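Local coordinates for protein chitinase (Chromobacterium violaceum, PDB 4TXG) that probably hydrolyses the glycosidic bonds of chitin as a family GH18 glycoside hydrolase, and is likely to bind the polysaccharide as well, at residues A[197-202]-A[248-253]; A[300-305]-A[362-367]; A[476-481]-A[561-566]; A[499-504]-A[571-576]. All coordinates share one frame; numbering follows the deposited sequence.

Contact 1 (A[197-202]-A[248-253]); sequences NKLSVN and TLISVG
Leu199 lies over the side chain of Val252, its CD1 methyl 3.7 Å from Val252 CG2, while its branch carbon CG stands 4.0 Å from that same methyl. The leucine slants across the valine, with both CG and CD1 set against the CG2 branch. Leu199 reaches this position with CG anti to the backbone N (chi1 -169°), which carries the isobutyl group out toward strand 247-253. The same CD1 also borders Ile250, two residues back along the strand, at 4.2 Å from Ile250 CG2. A second, lighter touch is made by Val201, whose CG1 meets Ile250 CD1 tip to tip at 4.1 Å. Ile250 thus offers its two branches to different partners, CG2 to Leu199 and the CD1 end to Val201.

Strand 247-253 is one of the parallel strands of the GH18 TIM barrel, and 199-200 is a short antiparallel addition to its neighbour, strand 185-193. Ile250 and Val252 turn to the outside of the barrel here, whereas Ser251 between them points away from 197-202 and hydrogen-bonds Asp310. Phe293 and Phe300 of helix 287-304 pack on Leu199 and extend the apolar layer. At the end of strand 199-200, Ser200 OG accepts a hydrogen bond from Asn202 N at 3.0 Å, an ST turn that bends the chain from Ser200 to Asn202. No hydrogen bond or charge pair joins the two segments: aliphatic carbons alone make the contact, mostly methyls, which implies cohesion by dispersion and exclusion of water rather than by directional bonds.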
loop_
_atom_site.group_PDB
_atom_site.type_symbol
_atom_site.label_atom_id
_atom_site.label_comp_id
_atom_site.label_asym_id
_atom_site.label_seq_id
_atom_site.Cartn_x
_atom_site.Cartn_y
_atom_site.Cartn_z
ATOM N N ASN A 197 -0.512 -20.664 12.728
ATOM C CA ASN A 197 -1.072 -19.926 11.597
ATOM C C ASN A 197 -2.232 -19.022 11.973
ATOM O O ASN A 197 -3.087 -18.718 11.149
ATOM C CB ASN A 197 -1.487 -20.893 10.484
ATOM C CG ASN A 197 -0.289 -21.457 9.752
ATOM O OD1 ASN A 197 0.702 -20.762 9.565
ATOM N ND2 ASN A 197 -0.355 -22.733 9.379
ATOM N N LYS A 198 -2.228 -18.551 13.214
ATOM C CA LYS A 198 -3.283 -17.670 13.689
ATOM C C LYS A 198 -2.790 -16.247 13.868
ATOM O O LYS A 198 -1.616 -16.012 14.168
ATOM C CB LYS A 198 -3.853 -18.196 15.003
ATOM C CG LYS A 198 -4.577 -19.522 14.818
ATOM C CD LYS A 198 -4.444 -20.414 16.024
ATOM C CE LYS A 198 -5.447 -20.077 17.092
ATOM N NZ LYS A 198 -5.525 -21.204 18.072
ATOM N N LEU A 199 -3.699 -15.301 13.669
ATOM C CA LEU A 199 -3.409 -13.895 13.904
ATOM C C LEU A 199 -3.079 -13.693 15.395
ATOM O O LEU A 199 -3.831 -14.132 16.260
ATOM C CB LEU A 199 -4.615 -13.055 13.461
ATOM C CG LEU A 199 -4.477 -11.532 13.367
ATOM C CD1 LEU A 199 -5.562 -10.988 12.460
ATOM C CD2 LEU A 199 -4.566 -10.891 14.750
ATOM N N SER A 200 -1.965 -13.031 15.705
ATOM C CA SER A 200 -1.557 -12.895 17.108
ATOM C C SER A 200 -0.894 -11.562 17.420
ATOM O O SER A 200 -0.144 -11.036 16.606
ATOM C CB SER A 200 -0.593 -14.030 17.490
ATOM O OG SER A 200 -0.139 -13.894 18.837
ATOM N N VAL A 201 -1.164 -11.032 18.610
ATOM C CA VAL A 201 -0.380 -9.923 19.146
ATOM C C VAL A 201 0.215 -10.339 20.494
ATOM O O VAL A 201 0.523 -9.488 21.329
ATOM C CB VAL A 201 -1.229 -8.625 19.328
ATOM C CG1 VAL A 201 -1.625 -8.021 17.962
ATOM C CG2 VAL A 201 -2.460 -8.891 20.187
ATOM N N ASN A 202 0.376 -11.649 20.696
ATOM C CA ASN A 202 0.833 -12.186 21.978
ATOM C C ASN A 202 -0.027 -11.672 23.122
ATOM O O ASN A 202 0.490 -11.279 24.168
ATOM C CB ASN A 202 2.297 -11.829 22.250
ATOM C CG ASN A 202 3.255 -12.713 21.495
ATOM O OD1 ASN A 202 3.508 -13.854 21.891
ATOM N ND2 ASN A 202 3.790 -12.199 20.405
ATOM N N THR A 248 -11.003 1.263 13.414
ATOM C CA THR A 248 -9.701 0.675 13.725
ATOM C C THR A 248 -9.524 -0.658 13.005
ATOM O O THR A 248 -10.462 -1.456 12.892
ATOM C CB THR A 248 -9.493 0.475 15.244
ATOM O OG1 THR A 248 -10.554 -0.323 15.791
ATOM C CG2 THR A 248 -9.455 1.825 15.946
ATOM N N LEU A 249 -8.319 -0.878 12.486
ATOM C CA LEU A 249 -7.995 -2.122 11.807
ATOM C C LEU A 249 -6.709 -2.697 12.382
ATOM O O LEU A 249 -5.807 -1.952 12.771
ATOM C CB LEU A 249 -7.848 -1.910 10.291
ATOM C CG LEU A 249 -9.143 -1.513 9.560
ATOM C CD1 LEU A 249 -9.266 0.002 9.476
ATOM C CD2 LEU A 249 -9.202 -2.134 8.176
ATOM N N ILE A 250 -6.635 -4.018 12.448
ATOM C CA ILE A 250 -5.415 -4.672 12.907
ATOM C C ILE A 250 -4.521 -4.979 11.696
ATOM O O ILE A 250 -4.935 -5.670 10.756
ATOM C CB ILE A 250 -5.744 -5.952 13.737
ATOM C CG1 ILE A 250 -4.457 -6.634 14.221
ATOM C CG2 ILE A 250 -6.667 -6.926 12.965
ATOM C CD1 ILE A 250 -3.602 -5.750 15.159
ATOM N N SER A 251 -3.310 -4.421 11.692
ATOM C CA SER A 251 -2.376 -4.700 10.603
ATOM C C SER A 251 -1.533 -5.920 10.937
ATOM O O SER A 251 -1.028 -6.053 12.050
ATOM C CB SER A 251 -1.472 -3.505 10.317
ATOM O OG SER A 251 -2.239 -2.374 9.982
ATOM N N VAL A 252 -1.382 -6.804 9.958
ATOM C CA VAL A 252 -0.698 -8.069 10.177
ATOM C C VAL A 252 0.512 -8.165 9.250
ATOM O O VAL A 252 0.374 -8.032 8.039
ATOM C CB VAL A 252 -1.634 -9.267 9.918
ATOM C CG1 VAL A 252 -0.961 -10.583 10.353
ATOM C CG2 VAL A 252 -2.973 -9.065 10.626
ATOM N N GLY A 253 1.694 -8.377 9.825
ATOM C CA GLY A 253 2.900 -8.538 9.026
ATOM C C GLY A 253 3.903 -7.405 9.181
ATOM O O GLY A 253 4.460 -7.190 10.261
#

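Contact 2 (A[300-305]-A[362-367]); sequences FLRKYG and RYYQIT
This is a helix-on-strand contact of the TIM barrel, joining the C-terminal end of helix 287-304 to the residues that lead into strand 365-371, and it is mainly apolar with a polar margin. Leu301 and Tyr364 carry it. Their side chains run alongside each other, pointing contrary ways, and the leucine CD1 lies 3.7 Å from Tyr364 CD1 and 4.0 Å from Tyr364 CB, close to the root of the ring; farther out, Leu301 CB comes within 4.2 Å of Tyr364 CE1. Leu353 of helix 338-360 packs on the same leucine, so the next helix round the barrel shares this layer.

Arg302 runs across the tyrosine nearly at a right angle, its CG 3.9 Å from Tyr364 OH, with the guanidinium and ring planes 80° apart. Tyr364 OH is hydrogen-bonded to Asp360, which also forms a salt bridge with Arg302 NE; one carboxylate thereby ties the two side chains together at the barrel's outer layer. Arg362, bent at chi2 and chi3, brings NH1 to 4.1 Å from Gly305 O, a contact and not a bond. Its NH2 forms a salt bridge with Asp307 and donates to Tyr363 O at 3.2 Å, with that oxygen only 8° out of the guanidinium plane.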
loop_
_atom_site.group_PDB
_atom_site.type_symbol
_atom_site.label_atom_id
_atom_site.label_comp_id
_atom_site.label_asym_id
_atom_site.label_seq_id
_atom_site.Cartn_x
_atom_site.Cartn_y
_atom_site.Cartn_z
ATOM N N PHE A 300 -10.631 -12.567 16.397
ATOM C CA PHE A 300 -9.867 -11.430 16.914
ATOM C C PHE A 300 -10.663 -10.133 16.797
ATOM O O PHE A 300 -10.749 -9.354 17.752
ATOM C CB PHE A 300 -8.543 -11.315 16.158
ATOM C CG PHE A 300 -7.582 -10.316 16.735
ATOM C CD1 PHE A 300 -7.609 -8.991 16.340
ATOM C CD2 PHE A 300 -6.621 -10.726 17.648
ATOM C CE1 PHE A 300 -6.692 -8.072 16.870
ATOM C CE2 PHE A 300 -5.702 -9.827 18.173
ATOM C CZ PHE A 300 -5.736 -8.506 17.778
ATOM N N LEU A 301 -11.247 -9.899 15.624
ATOM C CA LEU A 301 -12.098 -8.722 15.426
ATOM C C LEU A 301 -13.256 -8.675 16.430
ATOM O O LEU A 301 -13.566 -7.625 17.001
ATOM C CB LEU A 301 -12.665 -8.706 14.008
ATOM C CG LEU A 301 -11.675 -8.628 12.850
ATOM C CD1 LEU A 301 -12.385 -8.292 11.547
ATOM C CD2 LEU A 301 -10.565 -7.652 13.126
ATOM N N ARG A 302 -13.898 -9.822 16.631
ATOM C CA ARG A 302 -15.014 -9.909 17.565
ATOM C C ARG A 302 -14.576 -9.659 19.004
ATOM O O ARG A 302 -15.302 -9.045 19.784
ATOM C CB ARG A 302 -15.689 -11.280 17.452
ATOM C CG ARG A 302 -16.576 -11.400 16.236
ATOM C CD ARG A 302 -16.980 -12.835 15.963
ATOM N NE ARG A 302 -18.092 -12.904 15.019
ATOM C CZ ARG A 302 -18.515 -14.020 14.432
ATOM N NH1 ARG A 302 -17.916 -15.179 14.680
ATOM N NH2 ARG A 302 -19.549 -13.978 13.598
ATOM N N LYS A 303 -13.389 -10.138 19.352
ATOM C CA LYS A 303 -12.911 -10.068 20.731
ATOM C C LYS A 303 -12.513 -8.661 21.152
ATOM O O LYS A 303 -12.786 -8.236 22.286
ATOM C CB LYS A 303 -11.717 -11.005 20.927
ATOM C CG LYS A 303 -11.187 -11.046 22.352
ATOM C CD LYS A 303 -10.118 -12.119 22.485
ATOM C CE LYS A 303 -9.690 -12.324 23.930
ATOM N NZ LYS A 303 -8.613 -13.363 23.995
ATOM N N TYR A 304 -11.869 -7.935 20.243
ATOM C CA TYR A 304 -11.281 -6.645 20.592
ATOM C C TYR A 304 -11.973 -5.451 19.947
ATOM O O TYR A 304 -11.563 -4.302 20.154
ATOM C CB TYR A 304 -9.795 -6.648 20.233
ATOM C CG TYR A 304 -9.017 -7.662 21.043
ATOM C CD1 TYR A 304 -8.920 -7.537 22.428
ATOM C CD2 TYR A 304 -8.405 -8.756 20.437
ATOM C CE1 TYR A 304 -8.227 -8.461 23.190
ATOM C CE2 TYR A 304 -7.701 -9.688 21.189
ATOM C CZ TYR A 304 -7.613 -9.530 22.566
ATOM O OH TYR A 304 -6.925 -10.443 23.331
ATOM N N GLY A 305 -13.029 -5.715 19.191
ATOM C CA GLY A 305 -13.824 -4.642 18.615
ATOM C C GLY A 305 -13.156 -3.894 17.469
ATOM O O GLY A 305 -13.474 -2.733 17.217
ATOM N N ARG A 362 -22.895 -6.162 11.494
ATOM C CA ARG A 362 -21.994 -5.027 11.350
ATOM C C ARG A 362 -20.904 -5.420 10.364
ATOM O O ARG A 362 -20.577 -6.588 10.238
ATOM C CB ARG A 362 -21.404 -4.607 12.696
ATOM C CG ARG A 362 -20.408 -5.577 13.285
ATOM C CD ARG A 362 -18.994 -5.119 13.000
ATOM N NE ARG A 362 -18.375 -4.445 14.139
ATOM C CZ ARG A 362 -17.488 -3.465 14.011
ATOM N NH1 ARG A 362 -16.953 -2.895 15.089
ATOM N NH2 ARG A 362 -17.146 -3.051 12.792
ATOM N N TYR A 363 -20.348 -4.449 9.658
ATOM C CA TYR A 363 -19.454 -4.766 8.549
ATOM C C TYR A 363 -17.987 -4.850 8.969
ATOM O O TYR A 363 -17.536 -4.086 9.832
ATOM C CB TYR A 363 -19.634 -3.715 7.448
ATOM C CG TYR A 363 -18.889 -4.055 6.199
ATOM C CD1 TYR A 363 -19.352 -5.051 5.352
ATOM C CD2 TYR A 363 -17.708 -3.405 5.874
ATOM C CE1 TYR A 363 -18.669 -5.380 4.209
ATOM C CE2 TYR A 363 -17.014 -3.732 4.730
ATOM C CZ TYR A 363 -17.506 -4.715 3.900
ATOM O OH TYR A 363 -16.837 -5.061 2.755
ATOM N N TYR A 364 -17.241 -5.770 8.355
ATOM C CA TYR A 364 -15.799 -5.886 8.590
ATOM C C TYR A 364 -15.024 -5.642 7.301
ATOM O O TYR A 364 -15.260 -6.303 6.295
ATOM C CB TYR A 364 -15.427 -7.266 9.155
ATOM C CG TYR A 364 -16.118 -7.600 10.461
ATOM C CD1 TYR A 364 -15.782 -6.932 11.636
ATOM C CD2 TYR A 364 -17.102 -8.579 10.520
ATOM C CE1 TYR A 364 -16.413 -7.231 12.838
ATOM C CE2 TYR A 364 -17.748 -8.886 11.720
ATOM C CZ TYR A 364 -17.398 -8.208 12.872
ATOM O OH TYR A 364 -18.030 -8.508 14.065
ATOM N N GLN A 365 -14.100 -4.691 7.344
ATOM C CA GLN A 365 -13.309 -4.346 6.168
ATOM C C GLN A 365 -12.054 -5.213 6.047
ATOM O O GLN A 365 -11.463 -5.614 7.048
ATOM C CB GLN A 365 -12.922 -2.856 6.199
ATOM C CG GLN A 365 -14.079 -1.899 5.862
ATOM C CD GLN A 365 -13.660 -0.430 5.848
ATOM O OE1 GLN A 365 -13.030 0.051 6.790
ATOM N NE2 GLN A 365 -14.009 0.287 4.776
ATOM N N ILE A 366 -11.661 -5.512 4.814
ATOM C CA ILE A 366 -10.324 -6.054 4.559
ATOM C C ILE A 366 -9.543 -5.055 3.746
ATOM O O ILE A 366 -9.981 -4.641 2.667
ATOM C CB ILE A 366 -10.356 -7.373 3.791
ATOM C CG1 ILE A 366 -11.274 -8.360 4.479
ATOM C CG2 ILE A 366 -8.933 -7.948 3.663
ATOM C CD1 ILE A 366 -11.336 -9.670 3.773
ATOM N N THR A 367 -8.391 -4.649 4.261
ATOM C CA THR A 367 -7.525 -3.776 3.499
ATOM C C THR A 367 -6.151 -4.429 3.371
ATOM O O THR A 367 -5.879 -5.463 3.980
ATOM C CB THR A 367 -7.421 -2.381 4.153
ATOM O OG1 THR A 367 -6.730 -2.466 5.407
ATOM C CG2 THR A 367 -8.825 -1.817 4.404
#

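Contact 3 (A[476-481]-A[561-566])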
loop_
_atom_site.group_PDB
_atom_site.type_symbol
_atom_site.label_atom_id
_atom_site.label_comp_id
_atom_site.label_asym_id
_atom_site.label_seq_id
_atom_site.Cartn_x
_atom_site.Cartn_y
_atom_site.Cartn_z
ATOM N N ASN A 476 23.093 19.414 -4.589
ATOM C CA ASN A 476 22.743 19.398 -3.169
ATOM C C ASN A 476 22.361 17.980 -2.725
ATOM O O ASN A 476 21.404 17.779 -1.975
ATOM C CB ASN A 476 21.610 20.392 -2.865
ATOM C CG ASN A 476 22.090 21.836 -2.847
ATOM O OD1 ASN A 476 23.288 22.099 -2.791
ATOM N ND2 ASN A 476 21.157 22.777 -2.874
ATOM N N GLY A 477 23.127 16.999 -3.202
ATOM C CA GLY A 477 22.914 15.604 -2.850
ATOM C C GLY A 477 21.897 14.853 -3.695
ATOM O O GLY A 477 21.930 13.620 -3.764
ATOM N N LEU A 478 20.981 15.579 -4.326
ATOM C CA LEU A 478 19.893 14.939 -5.070
ATOM C C LEU A 478 20.418 14.178 -6.281
ATOM O O LEU A 478 21.101 14.749 -7.123
ATOM C CB LEU A 478 18.860 15.973 -5.526
ATOM C CG LEU A 478 17.665 15.408 -6.300
ATOM C CD1 LEU A 478 16.776 14.572 -5.373
ATOM C CD2 LEU A 478 16.864 16.540 -6.934
ATOM N N TRP A 479 20.072 12.893 -6.350
ATOM C CA TRP A 479 20.516 11.976 -7.403
ATOM C C TRP A 479 22.028 11.791 -7.374
ATOM O O TRP A 479 22.647 11.448 -8.384
ATOM C CB TRP A 479 20.060 12.438 -8.798
ATOM C CG TRP A 479 18.565 12.648 -8.933
ATOM C CD1 TRP A 479 17.946 13.708 -9.541
ATOM C CD2 TRP A 479 17.509 11.794 -8.451
ATOM N NE1 TRP A 479 16.583 13.566 -9.470
ATOM C CE2 TRP A 479 16.286 12.398 -8.813
ATOM C CE3 TRP A 479 17.477 10.578 -7.753
ATOM C CZ2 TRP A 479 15.049 11.836 -8.498
ATOM C CZ3 TRP A 479 16.236 10.019 -7.443
ATOM C CH2 TRP A 479 15.046 10.650 -7.820
ATOM N N GLY A 480 22.608 11.995 -6.196
ATOM C CA GLY A 480 23.998 11.667 -5.964
ATOM C C GLY A 480 24.172 10.202 -5.614
ATOM O O GLY A 480 23.252 9.393 -5.769
ATOM N N SER A 481 25.363 9.863 -5.140
ATOM C CA SER A 481 25.711 8.481 -4.851
ATOM C C SER A 481 26.381 8.361 -3.496
ATOM O O SER A 481 27.213 9.187 -3.124
ATOM C CB SER A 481 26.637 7.922 -5.934
ATOM O OG SER A 481 27.067 6.617 -5.591
ATOM N N GLY A 561 9.936 21.005 -6.803
ATOM C CA GLY A 561 8.513 20.949 -7.121
ATOM C C GLY A 561 8.150 19.929 -8.191
ATOM O O GLY A 561 7.005 19.480 -8.264
ATOM N N ALA A 562 9.115 19.568 -9.032
ATOM C CA ALA A 562 8.880 18.534 -10.037
ATOM C C ALA A 562 8.683 17.183 -9.362
ATOM O O ALA A 562 7.964 16.318 -9.860
ATOM C CB ALA A 562 10.045 18.485 -11.037
ATOM N N LEU A 563 9.319 17.011 -8.206
ATOM C CA LEU A 563 9.243 15.763 -7.456
ATOM C C LEU A 563 8.266 15.835 -6.282
ATOM O O LEU A 563 7.920 14.813 -5.702
ATOM C CB LEU A 563 10.632 15.391 -6.923
ATOM C CG LEU A 563 11.718 15.117 -7.966
ATOM C CD1 LEU A 563 13.115 15.120 -7.338
ATOM C CD2 LEU A 563 11.420 13.788 -8.645
ATOM N N ALA A 564 7.839 17.051 -5.947
ATOM C CA ALA A 564 7.145 17.349 -4.688
ATOM C C ALA A 564 7.922 16.782 -3.499
ATOM O O ALA A 564 7.366 16.092 -2.644
ATOM C CB ALA A 564 5.705 16.816 -4.704
ATOM N N ALA A 565 9.210 17.096 -3.450
ATOM C CA ALA A 565 10.108 16.498 -2.465
ATOM C C ALA A 565 10.976 17.536 -1.754
ATOM O O ALA A 565 11.716 18.275 -2.394
ATOM C CB ALA A 565 10.986 15.462 -3.133
ATOM N N PRO A 566 10.869 17.602 -0.419
ATOM C CA PRO A 566 11.813 18.380 0.379
ATOM C C PRO A 566 12.942 17.494 0.891
ATOM O O PRO A 566 12.773 16.281 1.024
ATOM C CB PRO A 566 10.952 18.894 1.542
ATOM C CG PRO A 566 9.887 17.812 1.726
ATOM C CD PRO A 566 9.777 17.044 0.400
#
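A chi1 of -179° swings Leu478 CG to the far side of its backbone N and extends the isobutyl group toward Leu563, whose own CG lies opposite its carbonyl carbon (chi1 -63°). The two leucines meet tip to tip, Leu478 CD2 standing 4.0 Å from Leu563 CD1. That CD1 methyl is also reached by the indole of Trp479, whose CZ2 is 4.0 Å from it and 4.1 Å from Leu563 CD2. Leu563 thus sets the end of its fork against both partners, lying alongside the tryptophan but headed the other way. Within 476-481, Leu478 CD1 rests over the centre of the Trp479 ring, 4.1 Å above its plane, and this backs the two residues against each other. A type II turn from Gly477 to Gly480, closed by Gly480 N to Gly477 O at 3.0 Å, places Leu478 and Trp479 at its two corners. The indole NE1 is hydrogen-bonded to Asp416, which also touches Leu563.

The turn belongs to the long excursion between strand 466-468 and helix 522-530. It packs beside the antiparallel sheet at the hairpin joining strands 556-560 and 565-570, where a G1 bulge opposite Asn560 begins the second strand. Helix 582-594 borders that hairpin through Ala564 and Pro566.

Contact 4 (A[499-504]-A[571-576]); sequences VGIDNI and AGKKVF
A short 3-10 turn around Ile501 and Asp502 faces the turn leading into strand 575-578, with Asp502 and Val575 the nearest backbone positions, their CA atoms 8.4 Å apart. Lys573 and Asp502 extend to meet each other in a salt bridge, Lys573 NZ to Asp502 OD2 at 2.7 Å. The ammonium meets the oxygen from above the carboxylate plane, 35° out of it. A bend at chi3 (73°) in an otherwise extended lysine chain brings NZ to this point, and the same nitrogen lies 4.0 Å from Ile501 CG2. It also donates to a water 2.9 Å away; the water lies 3.0 Å from Val499 O as well, and so can bridge the lysine to that carbonyl.

Val575 approaches the same carboxylate oxygen with its methyls, CG2 being 3.7 Å from Asp502 OD2. The buried acid thus has an apolar wall beside its ion pair. Its other oxygen, OD1, is hydrogen-bonded to Tyr555, so each carboxylate oxygen has a polar partner; the nearby ammonium probably favours the charged form.

Leu528 of helix 522-530 packs on Ile501 and Asp502. On the opposing segment, a G1 bulge at Lys574 and Val575 opposite Asn570 starts strand 575-578, which runs between strands 565-570 and 466-468 in the antiparallel sheet.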
loop_
_atom_site.group_PDB
_atom_site.type_symbol
_atom_site.label_atom_id
_atom_site.label_comp_id
_atom_site.label_asym_id
_atom_site.label_seq_id
_atom_site.Cartn_x
_atom_site.Cartn_y
_atom_site.Cartn_z
ATOM N N VAL A 499 24.063 8.493 10.308
ATOM C CA VAL A 499 24.189 7.911 11.639
ATOM C C VAL A 499 24.052 8.949 12.744
ATOM O O VAL A 499 24.010 10.148 12.482
ATOM C CB VAL A 499 25.560 7.187 11.812
ATOM C CG1 VAL A 499 25.687 5.981 10.853
ATOM C CG2 VAL A 499 26.720 8.166 11.617
ATOM N N GLY A 500 23.969 8.470 13.981
ATOM C CA GLY A 500 24.017 9.338 15.150
ATOM C C GLY A 500 22.848 10.302 15.228
ATOM O O GLY A 500 21.692 9.883 15.232
ATOM N N ILE A 501 23.152 11.597 15.276
ATOM C CA ILE A 501 22.110 12.623 15.380
ATOM C C ILE A 501 21.257 12.653 14.111
ATOM O O ILE A 501 20.145 13.191 14.108
ATOM C CB ILE A 501 22.724 14.019 15.639
ATOM C CG1 ILE A 501 21.652 15.010 16.116
ATOM C CG2 ILE A 501 23.467 14.520 14.400
ATOM C CD1 ILE A 501 22.211 16.343 16.603
ATOM N N ASP A 502 21.770 12.042 13.040
ATOM C CA ASP A 502 21.036 11.936 11.775
ATOM C C ASP A 502 20.208 10.653 11.648
ATOM O O ASP A 502 19.680 10.360 10.573
ATOM C CB ASP A 502 22.010 11.999 10.596
ATOM C CG ASP A 502 22.757 13.304 10.523
ATOM O OD1 ASP A 502 22.152 14.355 10.842
ATOM O OD2 ASP A 502 23.953 13.278 10.144
ATOM N N ASN A 503 20.078 9.894 12.734
ATOM C CA ASN A 503 19.520 8.548 12.644
ATOM C C ASN A 503 18.875 8.113 13.969
ATOM O O ASN A 503 19.056 6.986 14.416
ATOM C CB ASN A 503 20.641 7.579 12.225
ATOM C CG ASN A 503 20.141 6.188 11.857
ATOM O OD1 ASN A 503 19.090 6.021 11.239
ATOM N ND2 ASN A 503 20.912 5.175 12.240
ATOM N N ILE A 504 18.119 9.010 14.600
ATOM C CA ILE A 504 17.716 8.768 15.987
ATOM C C ILE A 504 16.640 7.696 16.146
ATOM O O ILE A 504 16.453 7.171 17.237
ATOM C CB ILE A 504 17.238 10.070 16.682
ATOM C CG1 ILE A 504 15.828 10.483 16.244
ATOM C CG2 ILE A 504 18.249 11.190 16.458
ATOM C CD1 ILE A 504 15.233 11.606 17.135
ATOM N N ALA A 571 26.094 20.248 3.651
ATOM C CA ALA A 571 27.265 20.232 2.777
ATOM C C ALA A 571 28.537 19.867 3.526
ATOM O O ALA A 571 29.437 19.236 2.968
ATOM C CB ALA A 571 27.429 21.583 2.098
ATOM N N GLY A 572 28.615 20.276 4.788
ATOM C CA GLY A 572 29.778 19.982 5.605
ATOM C C GLY A 572 29.955 18.493 5.856
ATOM O O GLY A 572 31.075 17.987 5.830
ATOM N N LYS A 573 28.850 17.792 6.093
ATOM C CA LYS A 573 28.891 16.354 6.363
ATOM C C LYS A 573 28.615 15.524 5.112
ATOM O O LYS A 573 28.744 14.293 5.130
ATOM C CB LYS A 573 27.870 15.977 7.441
ATOM C CG LYS A 573 28.000 16.734 8.749
ATOM C CD LYS A 573 26.889 16.333 9.717
ATOM C CE LYS A 573 27.111 14.938 10.289
ATOM N NZ LYS A 573 26.065 14.589 11.307
ATOM N N LYS A 574 28.231 16.206 4.035
ATOM C CA LYS A 574 27.718 15.565 2.830
ATOM C C LYS A 574 26.570 14.621 3.186
ATOM O O LYS A 574 26.518 13.481 2.724
ATOM C CB LYS A 574 28.833 14.824 2.086
ATOM C CG LYS A 574 29.952 15.742 1.564
ATOM C CD LYS A 574 29.450 16.611 0.413
ATOM C CE LYS A 574 30.582 17.359 -0.277
ATOM N NZ LYS A 574 31.054 18.485 0.568
ATOM N N VAL A 575 25.651 15.113 4.016
ATOM C CA VAL A 575 24.495 14.330 4.461
ATOM C C VAL A 575 23.215 14.810 3.770
ATOM O O VAL A 575 22.919 16.001 3.744
ATOM C CB VAL A 575 24.311 14.401 6.000
ATOM C CG1 VAL A 575 22.896 13.918 6.418
ATOM C CG2 VAL A 575 25.383 13.588 6.701
ATOM N N PHE A 576 22.489 13.860 3.188
ATOM C CA PHE A 576 21.203 14.087 2.529
ATOM C C PHE A 576 20.130 13.379 3.341
ATOM O O PHE A 576 20.190 12.158 3.496
ATOM C CB PHE A 576 21.248 13.538 1.088
ATOM C CG PHE A 576 19.954 13.671 0.306
ATOM C CD1 PHE A 576 18.885 12.804 0.518
ATOM C CD2 PHE A 576 19.846 14.615 -0.707
ATOM C CE1 PHE A 576 17.715 12.917 -0.231
ATOM C CE2 PHE A 576 18.680 14.717 -1.466
ATOM C CZ PHE A 576 17.621 13.879 -1.222
HETATM O O HOH W 1 26.359 11.993 12.505
#

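Overall arrangement
All four contacts belong to the GH18 part of the chain, as two touching pairs set well apart. Contacts 1 and 2, with centres about 11 Å apart, both reach the barrel sheet, and helix 287-304, part of contact 2, packs onto contact 1 through Phe300, which meets Leu199, Val201 and Ile250. They follow one another along the chain. Contacts 3 and 4 have centres about 16 Å apart and meet through Phe576, which packs on the backbone around Gly477. Their segments alternate in sequence, and both involve neighbouring strands 565-570 and 575-578. Between the pairs, centres lie about 35 to 43 Å apart. The barrel wall and the small antiparallel sheet, inserted between barrel strands 457-462 and 599-603, are thus packed separately.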